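Local coordinates for protein aspartyl-tRNA synthetase 2 (Thermus thermophilus, PDB 1N9W) that attaches aspartate, activated with ATP as aspartyl-AMP, to both tRNA(Asp) and tRNA(Asn), acting as a homodimeric class II aminoacyl-tRNA synthetase with relaxed tRNA specificity, at residues B[16-21]-B[41-46]; B[45-50]-B[80-85]; B[121-126]-B[253-258]; B[128-133]-B[247-252]. All coordinates share one frame; numbering follows the deposited sequence.

How the interactions relate
The four contacts fall into two pairs, one in each domain. Interactions 1 and 2 share strand 41-47 of the OB-fold: interaction 1 joins methyl groups in the barrel core, while interaction 2 lies farther along the same strand at the surface, where a leucine and a threonine meet a valine. Interactions 3 and 4 sit in the class II synthetase domain and both set helix 119-141 against helix 250-255 or the residues leading into it. They are partly buried; interaction 3 is wholly apolar, whereas interaction 4 adds an arginine and a hydroxyl. Centres lie about 10 Å apart in the first pair and 9 Å in the second.

Interaction 1 (B[16-21]-B[41-46])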
loop_
_atom_site.group_PDB
_atom_site.type_symbol
_atom_site.label_atom_id
_atom_site.label_comp_id
_atom_site.label_asym_id
_atom_site.label_seq_id
_atom_site.Cartn_x
_atom_site.Cartn_y
_atom_site.Cartn_z
ATOM N N VAL B 16 28.725 -9.112 20.006
ATOM C CA VAL B 16 27.444 -8.665 19.471
ATOM C C VAL B 16 26.310 -9.565 19.960
ATOM O O VAL B 16 26.542 -10.628 20.554
ATOM C CB VAL B 16 27.435 -8.657 17.913
ATOM C CG1 VAL B 16 28.602 -7.844 17.384
ATOM C CG2 VAL B 16 27.470 -10.077 17.368
ATOM N N GLU B 17 25.082 -9.120 19.733
ATOM C CA GLU B 17 23.914 -9.899 20.130
ATOM C C GLU B 17 23.115 -10.207 18.874
ATOM O O GLU B 17 22.855 -9.320 18.072
ATOM C CB GLU B 17 23.050 -9.111 21.114
ATOM C CG GLU B 17 21.971 -9.964 21.757
ATOM C CD GLU B 17 21.198 -9.242 22.843
ATOM O OE1 GLU B 17 20.228 -8.518 22.503
ATOM O OE2 GLU B 17 21.574 -9.390 24.036
ATOM N N LEU B 18 22.750 -11.470 18.689
ATOM C CA LEU B 18 21.981 -11.866 17.506
ATOM C C LEU B 18 20.607 -12.380 17.936
ATOM O O LEU B 18 20.446 -12.888 19.049
ATOM C CB LEU B 18 22.720 -12.981 16.752
ATOM C CG LEU B 18 24.171 -12.726 16.282
ATOM C CD1 LEU B 18 24.858 -14.039 16.016
ATOM C CD2 LEU B 18 24.166 -11.851 15.042
ATOM N N LEU B 19 19.616 -12.211 17.065
ATOM C CA LEU B 19 18.262 -12.714 17.308
ATOM C C LEU B 19 17.889 -13.379 15.994
ATOM O O LEU B 19 18.115 -12.811 14.927
ATOM C CB LEU B 19 17.272 -11.581 17.617
ATOM C CG LEU B 19 17.544 -10.781 18.907
ATOM C CD1 LEU B 19 16.547 -9.626 19.028
ATOM C CD2 LEU B 19 17.446 -11.718 20.112
ATOM N N GLY B 20 17.358 -14.597 16.060
ATOM C CA GLY B 20 16.982 -15.293 14.836
ATOM C C GLY B 20 16.472 -16.696 15.097
ATOM O O GLY B 20 16.031 -16.998 16.205
ATOM N N PHE B 21 16.518 -17.547 14.078
ATOM C CA PHE B 21 16.056 -18.930 14.206
ATOM C C PHE B 21 17.153 -19.912 13.855
ATOM O O PHE B 21 17.954 -19.661 12.955
ATOM C CB PHE B 21 14.871 -19.205 13.276
ATOM C CG PHE B 21 13.699 -18.304 13.505
ATOM C CD1 PHE B 21 13.652 -17.039 12.922
ATOM C CD2 PHE B 21 12.648 -18.709 14.321
ATOM C CE1 PHE B 21 12.574 -16.201 13.143
ATOM C CE2 PHE B 21 11.565 -17.871 14.549
ATOM C CZ PHE B 21 11.522 -16.613 13.963
ATOM N N GLY B 41 19.863 -12.711 6.733
ATOM C CA GLY B 41 20.771 -13.757 6.285
ATOM C C GLY B 41 21.096 -14.831 7.308
ATOM O O GLY B 41 20.399 -14.976 8.317
ATOM N N VAL B 42 22.151 -15.600 7.041
ATOM C CA VAL B 42 22.557 -16.658 7.960
ATOM C C VAL B 42 23.997 -16.487 8.430
ATOM O O VAL B 42 24.861 -16.012 7.690
ATOM C CB VAL B 42 22.426 -18.083 7.330
ATOM C CG1 VAL B 42 20.989 -18.330 6.871
ATOM C CG2 VAL B 42 23.394 -18.239 6.158
ATOM N N VAL B 43 24.239 -16.872 9.671
ATOM C CA VAL B 43 25.569 -16.789 10.238
ATOM C C VAL B 43 25.879 -18.036 11.069
ATOM O O VAL B 43 25.002 -18.590 11.748
ATOM C CB VAL B 43 25.736 -15.525 11.123
ATOM C CG1 VAL B 43 24.832 -15.606 12.365
ATOM C CG2 VAL B 43 27.191 -15.375 11.527
ATOM N N GLN B 44 27.130 -18.485 10.993
ATOM C CA GLN B 44 27.579 -19.645 11.743
ATOM C C GLN B 44 27.839 -19.187 13.172
ATOM O O GLN B 44 28.414 -18.119 13.408
ATOM C CB GLN B 44 28.878 -20.229 11.140
ATOM C CG GLN B 44 29.372 -21.516 11.843
ATOM C CD GLN B 44 30.547 -22.208 11.142
ATOM O OE1 GLN B 44 31.725 -21.886 11.376
ATOM N NE2 GLN B 44 30.226 -23.171 10.275
ATOM N N VAL B 45 27.381 -19.980 14.128
ATOM C CA VAL B 45 27.574 -19.659 15.534
ATOM C C VAL B 45 28.293 -20.868 16.083
ATOM O O VAL B 45 27.929 -22.004 15.779
ATOM C CB VAL B 45 26.221 -19.447 16.263
ATOM C CG1 VAL B 45 26.431 -19.363 17.764
ATOM C CG2 VAL B 45 25.573 -18.161 15.772
ATOM N N VAL B 46 29.343 -20.626 16.860
ATOM C CA VAL B 46 30.098 -21.716 17.438
ATOM C C VAL B 46 29.929 -21.733 18.946
ATOM O O VAL B 46 30.153 -20.731 19.629
ATOM C CB VAL B 46 31.620 -21.613 17.091
ATOM C CG1 VAL B 46 32.361 -22.817 17.659
ATOM C CG2 VAL B 46 31.817 -21.551 15.583
#
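Leu18, Val43 and Val45 meet through methyl groups alone: no ring, amide or guanidinium enters between 16-21 and 41-46, so there are no faces or edges to match, and the fit depends on how branched carbons interlock. The nearest CA atoms, those of Leu18 and Val43, are 9.5 Å apart, a gap that side chains have to bridge. Leu18 CD1 does most of the bridging. It meets Val43 CG1 at 4.0 Å, the two side chains reaching toward each other tip to tip. The same methyl lies 4.2 Å from Val45 CG2, but here the chains slide past one another in opposite directions. Val43 CG1 and Val45 CG2 are themselves 4.3 Å apart, and CD1 rests against both, like a peg between two knobs. The Val43 torsion matters: with chi1 at 66°, CG1 takes the crowded position between backbone N and carbonyl carbon, and from there it faces the leucine. No hydrogen bond links the segments.

Such spacing is what opposite walls of a small barrel give. Strand 15-28 pairs with 31-38 and 58-67, and strand 41-47 with 31-38 and 75-79, so these two face each other across the OB-fold interior instead of lying edge to edge. Leu8 packs on Leu18 and Val43, Val77 on Leu18, and Val61 and Ala79 on Val45, extending the apolar cluster. Between the two valines in sequence comes Gln44, which contacts tRNA and whose side chain packs on Phe33 of strand 31-38 and Glu76 of strand 75-79.

Interaction 2 (B[45-50]-B[80-85]); sequences VVTGGL and KEVEVL
Val82 meets Leu50 and Thr47 with its CG2 methyl because its first torsion, 178°, swings CG1 anti to the backbone N and leaves CG2 beside that N. On the other segment Leu50 is stretched out, chi2 -180° carrying CD1 far from its own backbone. Leu50 CD1 comes down on the branch point of the valine, 3.8 Å from Val82 CB, and touches Val82 CG2 at 3.9 Å. Thr47 approaches at a slant from its own side, its OG1 4.2 Å from Val82 CG2; this is van der Waals contact, not a polar bond. Val82 thus takes two neighbours. The contact is small and lies at the surface.

Leu50 can come back over Val82 because the chain leaves its strand after Thr47 and turns through Gly48 and Gly49, the latter at a positive phi that favours glycine. Gln32 OE1 accepts a hydrogen bond from Leu50 N, tying this turn to strand 31-38. On the other segment, Lys80 and Glu81 both face Arg62 in a classic beta bulge, and a salt bridge joins Glu81 OE1 to Arg62 NE. The chain turns a corner here: strand 75-79 before it lies between 41-47, to which it is parallel, and 58-67, to which it is antiparallel, and strand 81-84 after it also pairs antiparallel with 58-67. Leu50 and Thr47 thus pack on Val82 just past the corner, where the chain leaves the side of strand 41-47 but goes on pairing with 58-67.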
loop_
_atom_site.group_PDB
_atom_site.type_symbol
_atom_site.label_atom_id
_atom_site.label_comp_id
_atom_site.label_asym_id
_atom_site.label_seq_id
_atom_site.Cartn_x
_atom_site.Cartn_y
_atom_site.Cartn_z
ATOM N N VAL B 45 27.381 -19.980 14.128
ATOM C CA VAL B 45 27.574 -19.659 15.534
ATOM C C VAL B 45 28.293 -20.868 16.083
ATOM O O VAL B 45 27.929 -22.004 15.779
ATOM C CB VAL B 45 26.221 -19.447 16.263
ATOM C CG1 VAL B 45 26.431 -19.363 17.764
ATOM C CG2 VAL B 45 25.573 -18.161 15.772
ATOM N N VAL B 46 29.343 -20.626 16.860
ATOM C CA VAL B 46 30.098 -21.716 17.438
ATOM C C VAL B 46 29.929 -21.733 18.946
ATOM O O VAL B 46 30.153 -20.731 19.629
ATOM C CB VAL B 46 31.620 -21.613 17.091
ATOM C CG1 VAL B 46 32.361 -22.817 17.659
ATOM C CG2 VAL B 46 31.817 -21.551 15.583
ATOM N N THR B 47 29.513 -22.878 19.462
ATOM C CA THR B 47 29.329 -23.045 20.883
ATOM C C THR B 47 29.792 -24.467 21.229
ATOM O O THR B 47 30.563 -25.059 20.467
ATOM C CB THR B 47 27.827 -22.797 21.257
ATOM O OG1 THR B 47 27.675 -22.803 22.685
ATOM C CG2 THR B 47 26.921 -23.852 20.640
ATOM N N GLY B 48 29.351 -25.004 22.369
ATOM C CA GLY B 48 29.758 -26.344 22.771
ATOM C C GLY B 48 29.175 -26.733 24.121
ATOM O O GLY B 48 28.822 -25.865 24.919
ATOM N N GLY B 49 29.050 -28.035 24.366
ATOM C CA GLY B 49 28.526 -28.535 25.629
ATOM C C GLY B 49 27.099 -28.161 26.003
ATOM O O GLY B 49 26.698 -28.322 27.154
ATOM N N LEU B 50 26.316 -27.679 25.046
ATOM C CA LEU B 50 24.947 -27.296 25.351
ATOM C C LEU B 50 23.962 -28.384 24.970
ATOM O O LEU B 50 24.284 -29.288 24.207
ATOM C CB LEU B 50 24.570 -26.023 24.593
ATOM C CG LEU B 50 25.418 -24.766 24.776
ATOM C CD1 LEU B 50 24.830 -23.651 23.927
ATOM C CD2 LEU B 50 25.453 -24.357 26.246
ATOM N N LYS B 80 29.085 -16.783 23.615
ATOM C CA LYS B 80 29.454 -16.693 25.015
ATOM C C LYS B 80 28.180 -17.125 25.748
ATOM O O LYS B 80 28.212 -17.601 26.890
ATOM C CB LYS B 80 29.791 -15.242 25.391
ATOM C CG LYS B 80 30.648 -14.507 24.365
ATOM C CD LYS B 80 32.123 -14.859 24.459
ATOM C CE LYS B 80 32.768 -14.206 25.671
ATOM N NZ LYS B 80 34.223 -14.511 25.728
ATOM N N GLU B 81 27.050 -16.966 25.070
ATOM C CA GLU B 81 25.762 -17.317 25.654
ATOM C C GLU B 81 24.730 -17.630 24.573
ATOM O O GLU B 81 24.680 -16.967 23.543
ATOM C CB GLU B 81 25.287 -16.156 26.541
ATOM C CG GLU B 81 23.827 -16.202 26.976
ATOM C CD GLU B 81 23.479 -15.080 27.965
ATOM O OE1 GLU B 81 24.077 -13.985 27.874
ATOM O OE2 GLU B 81 22.589 -15.293 28.812
ATOM N N VAL B 82 23.928 -18.659 24.810
ATOM C CA VAL B 82 22.888 -19.027 23.871
ATOM C C VAL B 82 21.599 -19.193 24.678
ATOM O O VAL B 82 21.542 -19.993 25.612
ATOM C CB VAL B 82 23.248 -20.338 23.106
ATOM C CG1 VAL B 82 22.124 -20.736 22.174
ATOM C CG2 VAL B 82 24.525 -20.126 22.299
ATOM N N GLU B 83 20.588 -18.395 24.338
ATOM C CA GLU B 83 19.288 -18.438 25.014
ATOM C C GLU B 83 18.225 -18.853 23.995
ATOM O O GLU B 83 18.136 -18.275 22.913
ATOM C CB GLU B 83 18.924 -17.056 25.600
ATOM C CG GLU B 83 17.534 -17.023 26.267
ATOM C CD GLU B 83 17.107 -15.647 26.805
ATOM O OE1 GLU B 83 16.024 -15.565 27.425
ATOM O OE2 GLU B 83 17.832 -14.652 26.618
ATOM N N VAL B 84 17.438 -19.865 24.344
ATOM C CA VAL B 84 16.377 -20.332 23.467
ATOM C C VAL B 84 15.135 -19.541 23.849
ATOM O O VAL B 84 14.612 -19.705 24.944
ATOM C CB VAL B 84 16.114 -21.843 23.663
ATOM C CG1 VAL B 84 15.181 -22.372 22.577
ATOM C CG2 VAL B 84 17.433 -22.594 23.638
ATOM N N LEU B 85 14.690 -18.664 22.954
ATOM C CA LEU B 85 13.519 -17.827 23.209
ATOM C C LEU B 85 12.218 -18.597 23.008
ATOM O O LEU B 85 11.217 -18.332 23.672
ATOM C CB LEU B 85 13.546 -16.614 22.273
ATOM C CG LEU B 85 14.820 -15.773 22.376
ATOM C CD1 LEU B 85 14.861 -14.725 21.270
ATOM C CD2 LEU B 85 14.861 -15.113 23.766
#

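Interaction 3 (B[121-126]-B[253-258]); sequences ARAPLK and IRLLGA
Leu256 lays its isobutyl group on Ala123: CD1 is 3.8 Å from Ala123 CB, CG 3.9 Å and CD2 4.0 Å, so the alanine methyl sits in the fork of the leucine. CD1 also crosses the ring of Pro124 at a slant, 4.0 Å from Pro124 CG. At the margin Leu255 CD2 adds a looser touch, 4.3 Å from Ala123 CB. An alanine at Leu256 is likely to leave the Ala123 methyl and the Pro124 ring without the leucine methyls that touch them, opening a gap between the two helices.

Beyond these contacts, Leu402 of helix 394-402 packs on both Pro124 and Leu256. Proline offers no N-H, and helix 119-141 is kinked there, since the N atoms of 124 and 125 have no bond to the turn before. Arg122 NH2 links this helix to the second subunit through a hydrogen bond to Val189 O of that chain.

Leu256 itself is held at the end of helix 250-255. Gly257 turns to positive phi, its N bonding Arg254 O at 2.8 Å, and Ala258 N makes a weak bond to Ile253 O: the two bonds of a Schellman motif.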
loop_
_atom_site.group_PDB
_atom_site.type_symbol
_atom_site.label_atom_id
_atom_site.label_comp_id
_atom_site.label_asym_id
_atom_site.label_seq_id
_atom_site.Cartn_x
_atom_site.Cartn_y
_atom_site.Cartn_z
ATOM N N ALA B 121 12.884 -18.965 -0.437
ATOM C CA ALA B 121 11.430 -18.991 -0.482
ATOM C C ALA B 121 10.815 -17.628 -0.152
ATOM O O ALA B 121 9.797 -17.244 -0.732
ATOM C CB ALA B 121 10.899 -20.054 0.481
ATOM N N ARG B 122 11.446 -16.899 0.764
ATOM C CA ARG B 122 10.955 -15.582 1.204
ATOM C C ARG B 122 11.424 -14.431 0.298
ATOM O O ARG B 122 10.765 -13.396 0.208
ATOM C CB ARG B 122 11.469 -15.300 2.630
ATOM C CG ARG B 122 12.742 -14.435 2.642
ATOM C CD ARG B 122 13.894 -14.938 3.526
ATOM N NE ARG B 122 13.670 -14.769 4.946
ATOM C CZ ARG B 122 14.637 -14.590 5.850
ATOM N NH1 ARG B 122 15.915 -14.547 5.492
ATOM N NH2 ARG B 122 14.321 -14.460 7.133
ATOM N N ALA B 123 12.569 -14.624 -0.356
ATOM C CA ALA B 123 13.155 -13.588 -1.195
ATOM C C ALA B 123 12.245 -12.922 -2.241
ATOM O O ALA B 123 12.252 -11.700 -2.386
ATOM C CB ALA B 123 14.434 -14.123 -1.860
ATOM N N PRO B 124 11.447 -13.707 -2.982
ATOM C CA PRO B 124 10.568 -13.092 -3.990
ATOM C C PRO B 124 9.560 -12.104 -3.381
ATOM O O PRO B 124 9.190 -11.106 -4.011
ATOM C CB PRO B 124 9.864 -14.299 -4.624
ATOM C CG PRO B 124 10.863 -15.410 -4.456
ATOM C CD PRO B 124 11.372 -15.178 -3.042
ATOM N N LEU B 125 9.115 -12.383 -2.160
ATOM C CA LEU B 125 8.158 -11.505 -1.497
ATOM C C LEU B 125 8.843 -10.207 -1.051
ATOM O O LEU B 125 8.235 -9.133 -1.063
ATOM C CB LEU B 125 7.522 -12.224 -0.288
ATOM C CG LEU B 125 6.711 -13.499 -0.573
ATOM C CD1 LEU B 125 6.150 -14.082 0.720
ATOM C CD2 LEU B 125 5.565 -13.171 -1.532
ATOM N N LYS B 126 10.113 -10.319 -0.675
ATOM C CA LYS B 126 10.902 -9.173 -0.239
ATOM C C LYS B 126 11.128 -8.267 -1.455
ATOM O O LYS B 126 11.050 -7.040 -1.364
ATOM C CB LYS B 126 12.240 -9.658 0.328
ATOM C CG LYS B 126 13.172 -8.573 0.850
ATOM C CD LYS B 126 12.563 -7.818 2.014
ATOM C CE LYS B 126 13.568 -6.857 2.645
ATOM N NZ LYS B 126 12.893 -5.904 3.597
ATOM N N ILE B 253 17.892 -10.456 -4.776
ATOM C CA ILE B 253 18.042 -10.629 -6.212
ATOM C C ILE B 253 19.237 -11.526 -6.528
ATOM O O ILE B 253 19.118 -12.477 -7.305
ATOM C CB ILE B 253 18.186 -9.266 -6.893
ATOM C CG1 ILE B 253 16.839 -8.537 -6.812
ATOM C CG2 ILE B 253 18.651 -9.442 -8.334
ATOM C CD1 ILE B 253 16.906 -7.064 -7.137
ATOM N N ARG B 254 20.378 -11.232 -5.914
ATOM C CA ARG B 254 21.578 -12.029 -6.134
ATOM C C ARG B 254 21.423 -13.459 -5.623
ATOM O O ARG B 254 21.873 -14.408 -6.264
ATOM C CB ARG B 254 22.782 -11.365 -5.467
ATOM C CG ARG B 254 23.293 -10.143 -6.208
ATOM C CD ARG B 254 24.593 -9.652 -5.598
ATOM N NE ARG B 254 24.386 -8.988 -4.306
ATOM C CZ ARG B 254 23.867 -7.772 -4.173
ATOM N NH1 ARG B 254 23.502 -7.087 -5.252
ATOM N NH2 ARG B 254 23.725 -7.235 -2.970
ATOM N N LEU B 255 20.783 -13.616 -4.470
ATOM C CA LEU B 255 20.584 -14.942 -3.892
ATOM C C LEU B 255 19.815 -15.854 -4.851
ATOM O O LEU B 255 20.164 -17.021 -5.026
ATOM C CB LEU B 255 19.827 -14.813 -2.571
ATOM C CG LEU B 255 19.285 -16.102 -1.951
ATOM C CD1 LEU B 255 20.431 -16.921 -1.367
ATOM C CD2 LEU B 255 18.268 -15.746 -0.883
ATOM N N LEU B 256 18.767 -15.321 -5.473
ATOM C CA LEU B 256 17.973 -16.111 -6.409
ATOM C C LEU B 256 18.709 -16.221 -7.743
ATOM O O LEU B 256 18.265 -16.912 -8.657
ATOM C CB LEU B 256 16.593 -15.468 -6.604
ATOM C CG LEU B 256 15.731 -15.319 -5.343
ATOM C CD1 LEU B 256 14.530 -14.438 -5.623
ATOM C CD2 LEU B 256 15.293 -16.685 -4.860
ATOM N N GLY B 257 19.841 -15.531 -7.840
ATOM C CA GLY B 257 20.628 -15.563 -9.059
ATOM C C GLY B 257 19.871 -15.142 -10.309
ATOM O O GLY B 257 20.267 -15.485 -11.415
ATOM N N ALA B 258 18.787 -14.396 -10.139
ATOM C CA ALA B 258 18.000 -13.951 -11.283
ATOM C C ALA B 258 18.815 -13.024 -12.183
ATOM O O ALA B 258 19.537 -12.158 -11.689
ATOM C CB ALA B 258 16.743 -13.228 -10.796
#

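Interaction 4 (B[128-133]-B[247-252]); sequences QAALVR and NTAGDE
Thr248 faces Arg133 and Ala130 with every atom beyond its backbone. Its CB lies 3.5 Å from Arg133 NH1. Going out to the hydroxyl, OG1 stands 3.0 Å from that same NH1, at the edge of the guanidinium and in its plane, and 3.5 Å from Ala130 CB. With chi1 at 63° this oxygen is tucked back between backbone N and carbonyl carbon, close to its own helix, where it is hydrogen-bonded to Glu244 O. The other branch, CG2, approaches NH1 at 3.8 Å.

Arg133 reaches this place extended, then bent at chi3 (-55°), with Ala130 CA 4.0 Å above one face of its guanidinium, off toward the rim. Its strongest partner is Asp140 of the second subunit, salt-bridged to NE, so the arginine belongs to the dimer interface as well. Next to Thr248 along the chain, Ala249 CB meets Ala130 CB at 4.2 Å. Ala249 separates helix 227-248 from helix 250-255 and is the N-cap residue of the latter.

Helix 119-141, followed by the short strand 145-146, is consistent with motif 1 of class II synthetases, the long interface helix of the dimer, here packed against the junction of helices 227-248 and 250-255.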
loop_
_atom_site.group_PDB
_atom_site.type_symbol
_atom_site.label_atom_id
_atom_site.label_comp_id
_atom_site.label_asym_id
_atom_site.label_seq_id
_atom_site.Cartn_x
_atom_site.Cartn_y
_atom_site.Cartn_z
ATOM N N GLN B 128 9.195 -8.193 -4.114
ATOM C CA GLN B 128 7.892 -7.633 -4.488
ATOM C C GLN B 128 7.566 -6.385 -3.657
ATOM O O GLN B 128 7.024 -5.416 -4.180
ATOM C CB GLN B 128 6.788 -8.656 -4.283
ATOM C CG GLN B 128 5.428 -8.173 -4.765
ATOM C CD GLN B 128 4.353 -9.205 -4.549
ATOM O OE1 GLN B 128 3.689 -9.222 -3.513
ATOM N NE2 GLN B 128 4.188 -10.094 -5.521
ATOM N N ALA B 129 7.886 -6.431 -2.363
ATOM C CA ALA B 129 7.618 -5.305 -1.492
ATOM C C ALA B 129 8.435 -4.122 -1.973
ATOM O O ALA B 129 7.989 -2.973 -1.914
ATOM C CB ALA B 129 7.969 -5.640 -0.041
ATOM N N ALA B 130 9.641 -4.391 -2.459
ATOM C CA ALA B 130 10.474 -3.301 -2.948
ATOM C C ALA B 130 9.852 -2.726 -4.225
ATOM O O ALA B 130 9.704 -1.511 -4.338
ATOM C CB ALA B 130 11.900 -3.802 -3.202
ATOM N N LEU B 131 9.450 -3.585 -5.165
ATOM C CA LEU B 131 8.828 -3.107 -6.417
ATOM C C LEU B 131 7.608 -2.219 -6.159
ATOM O O LEU B 131 7.420 -1.197 -6.818
ATOM C CB LEU B 131 8.393 -4.293 -7.285
ATOM C CG LEU B 131 9.506 -5.215 -7.803
ATOM C CD1 LEU B 131 8.900 -6.504 -8.318
ATOM C CD2 LEU B 131 10.309 -4.507 -8.893
ATOM N N VAL B 132 6.773 -2.619 -5.209
ATOM C CA VAL B 132 5.581 -1.847 -4.892
ATOM C C VAL B 132 5.953 -0.505 -4.251
ATOM O O VAL B 132 5.294 0.514 -4.495
ATOM C CB VAL B 132 4.656 -2.661 -3.957
ATOM C CG1 VAL B 132 3.478 -1.820 -3.506
ATOM C CG2 VAL B 132 4.167 -3.908 -4.686
ATOM N N ARG B 133 7.007 -0.501 -3.435
ATOM C CA ARG B 133 7.457 0.731 -2.792
ATOM C C ARG B 133 7.892 1.707 -3.895
ATOM O O ARG B 133 7.558 2.896 -3.856
ATOM C CB ARG B 133 8.633 0.444 -1.836
ATOM C CG ARG B 133 9.182 1.663 -1.075
ATOM C CD ARG B 133 10.467 1.288 -0.316
ATOM N NE ARG B 133 10.219 0.154 0.565
ATOM C CZ ARG B 133 10.999 -0.916 0.673
ATOM N NH1 ARG B 133 12.113 -1.018 -0.043
ATOM N NH2 ARG B 133 10.639 -1.908 1.480
ATOM N N ASN B 247 18.273 -1.515 -5.256
ATOM C CA ASN B 247 18.898 -0.829 -4.130
ATOM C C ASN B 247 18.504 -1.332 -2.744
ATOM O O ASN B 247 19.333 -1.348 -1.840
ATOM C CB ASN B 247 18.635 0.676 -4.206
ATOM C CG ASN B 247 19.266 1.317 -5.435
ATOM O OD1 ASN B 247 20.254 0.817 -5.977
ATOM N ND2 ASN B 247 18.705 2.440 -5.870
ATOM N N THR B 248 17.252 -1.740 -2.568
ATOM C CA THR B 248 16.820 -2.202 -1.257
ATOM C C THR B 248 16.669 -3.717 -1.112
ATOM O O THR B 248 16.522 -4.215 0.002
ATOM C CB THR B 248 15.512 -1.489 -0.820
ATOM O OG1 THR B 248 14.447 -1.825 -1.718
ATOM C CG2 THR B 248 15.716 0.035 -0.828
ATOM N N ALA B 249 16.714 -4.453 -2.218
ATOM C CA ALA B 249 16.594 -5.914 -2.159
ATOM C C ALA B 249 17.672 -6.597 -2.998
ATOM O O ALA B 249 17.445 -7.657 -3.597
ATOM C CB ALA B 249 15.204 -6.353 -2.627
ATOM N N GLY B 250 18.851 -5.978 -3.033
ATOM C CA GLY B 250 19.962 -6.515 -3.795
ATOM C C GLY B 250 20.314 -7.942 -3.433
ATOM O O GLY B 250 20.424 -8.798 -4.309
ATOM N N ASP B 251 20.490 -8.207 -2.145
ATOM C CA ASP B 251 20.847 -9.548 -1.691
ATOM C C ASP B 251 19.856 -10.606 -2.139
ATOM O O ASP B 251 20.246 -11.710 -2.519
ATOM C CB ASP B 251 20.977 -9.583 -0.169
ATOM C CG ASP B 251 22.101 -8.712 0.327
ATOM O OD1 ASP B 251 23.086 -8.531 -0.427
ATOM O OD2 ASP B 251 22.022 -8.213 1.475
ATOM N N GLU B 252 18.572 -10.274 -2.078
ATOM C CA GLU B 252 17.536 -11.200 -2.493
ATOM C C GLU B 252 17.685 -11.500 -3.989
ATOM O O GLU B 252 17.621 -12.654 -4.426
ATOM C CB GLU B 252 16.146 -10.605 -2.219
ATOM C CG GLU B 252 15.637 -10.694 -0.773
ATOM C CD GLU B 252 16.338 -9.744 0.208
ATOM O OE1 GLU B 252 16.832 -8.681 -0.214
ATOM O OE2 GLU B 252 16.362 -10.061 1.406
#